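Local atomic coordinates of alkylhalidase CmlS (PDB entry 3I3L), a protein that acts as a flavin-dependent halogenase in chloramphenicol biosynthesis and carries a covalently bound FAD. Residues His43-Asp48 against Ser337-Ile342. Residues are numbered along the deposited sequence; the frame is centred on the assembly and turned at random.
Sequences HKLGHD and SAAAAI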
# COMPACT_ATOMS: atom_id res chain seq x y z
N HIS A 43 6.79 5.61 -21.34
CA HIS A 43 6.65 5.38 -22.79
C HIS A 43 5.27 5.84 -23.31
O HIS A 43 5.20 6.59 -24.28
CB HIS A 43 6.87 3.92 -23.10
CG HIS A 43 6.42 3.53 -24.46
ND1 HIS A 43 7.26 3.58 -25.57
CD2 HIS A 43 5.23 3.05 -24.91
CE1 HIS A 43 6.59 3.18 -26.63
NE2 HIS A 43 5.36 2.85 -26.26
N LYS A 44 4.20 5.45 -22.63
CA LYS A 44 2.85 5.88 -22.99
C LYS A 44 2.77 7.42 -22.92
O LYS A 44 1.99 8.06 -23.66
CB LYS A 44 1.84 5.25 -22.01
CG LYS A 44 0.36 5.64 -22.19
CD LYS A 44 -0.50 4.83 -21.22
CE LYS A 44 -2.00 5.20 -21.28
NZ LYS A 44 -2.58 4.70 -22.57
N LEU A 45 3.54 8.04 -22.01
CA LEU A 45 3.54 9.50 -21.92
C LEU A 45 4.48 10.16 -22.95
O LEU A 45 4.61 11.38 -22.99
CB LEU A 45 3.87 10.00 -20.51
CG LEU A 45 2.89 9.60 -19.40
CD1 LEU A 45 3.48 9.95 -18.03
CD2 LEU A 45 1.51 10.30 -19.60
N GLY A 46 5.14 9.33 -23.76
CA GLY A 46 5.88 9.77 -24.91
C GLY A 46 7.35 10.03 -24.64
O GLY A 46 7.99 10.74 -25.42
N HIS A 47 7.91 9.48 -23.55
CA HIS A 47 9.29 9.71 -23.21
C HIS A 47 10.15 8.59 -23.65
O HIS A 47 9.66 7.55 -24.05
CB HIS A 47 9.44 10.02 -21.70
CG HIS A 47 8.65 11.21 -21.26
ND1 HIS A 47 9.20 12.47 -21.14
CD2 HIS A 47 7.34 11.35 -20.95
CE1 HIS A 47 8.26 13.34 -20.79
NE2 HIS A 47 7.12 12.69 -20.66
N ASP A 48 11.46 8.78 -23.54
CA ASP A 48 12.40 7.85 -24.13
C ASP A 48 13.12 7.01 -23.02
O ASP A 48 13.97 7.54 -22.25
CB ASP A 48 13.39 8.69 -24.96
CG ASP A 48 14.55 7.88 -25.54
OD1 ASP A 48 14.47 6.66 -25.57
OD2 ASP A 48 15.52 8.49 -26.01
N SER A 337 3.27 7.38 -10.53
CA SER A 337 3.37 8.80 -10.10
C SER A 337 4.67 9.44 -10.51
O SER A 337 4.73 10.64 -10.82
CB SER A 337 3.22 8.93 -8.57
OG SER A 337 1.95 8.48 -8.19
N ALA A 338 5.74 8.67 -10.44
CA ALA A 338 7.06 9.23 -10.77
C ALA A 338 7.11 9.52 -12.29
O ALA A 338 7.67 10.51 -12.68
CB ALA A 338 8.22 8.25 -10.42
N ALA A 339 6.54 8.61 -13.09
CA ALA A 339 6.38 8.81 -14.52
C ALA A 339 5.59 10.13 -14.82
O ALA A 339 6.04 10.97 -15.60
CB ALA A 339 5.66 7.59 -15.14
N ALA A 340 4.43 10.30 -14.21
CA ALA A 340 3.61 11.46 -14.46
C ALA A 340 4.36 12.69 -14.00
O ALA A 340 4.23 13.76 -14.61
CB ALA A 340 2.27 11.31 -13.73
N ALA A 341 5.09 12.56 -12.90
CA ALA A 341 5.84 13.69 -12.34
C ALA A 341 6.93 14.15 -13.31
O ALA A 341 7.11 15.35 -13.52
CB ALA A 341 6.50 13.29 -10.97
N ILE A 342 7.69 13.16 -13.84
CA ILE A 342 8.76 13.48 -14.80
C ILE A 342 8.13 14.16 -16.07
O ILE A 342 8.64 15.16 -16.57
CB ILE A 342 9.54 12.23 -15.13
CG1 ILE A 342 10.49 11.82 -13.94
CG2 ILE A 342 10.45 12.48 -16.40
CD1 ILE A 342 10.99 10.41 -14.11
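L45 reaches from just past the end of helix 33-44 to the backbone of A339 and A340 in helix 327-347, within the Rossmann-type FAD-binding domain. Helix 33-44 follows the glycine-rich GxGxxG turn after strand 25-29, and the loop 45-47 leads into parallel strand 48-52, completing a beta-alpha-beta crossover. The turn is a Schellman motif: G46, with positive phi (92°), leaves the helical conformation, and its N bonds back to H43 O at 2.8 Å. L45, just before it, points its side chain at the neighbouring helix. CG stands anti to the carbonyl carbon (chi1 -63°) and CD1 anti to CA (chi2 170°), which extends this branch and carries it forward to the helix. There the CD1 methyl lies against the backbone, 3.7 Å from A339 O and 3.9 Å from A340 CA. Of the side chains in 337-342 it meets one, the methyl of A339, whose CB is 4.3 Å from the same CD1. L45's own carbonyl oxygen is gripped by R23 NE and R497 NH1.

H47 adds a looser second layer. Its imidazole approaches the last turn of 337-342, with CE1 4.6 Å from I342 O and ND1 4.9 Å from I342 CG2, while L45 CB lies in plane at the ring's edge. Both ring nitrogens are engaged, which should fix the ring's rotation and probably favours the tautomer protonated on NE2: ND1 pairs with the backbone N of S24, and NE2 ties the loop directly to helix 327-347 by a hydrogen bond to D343 OD1, one residue beyond I342.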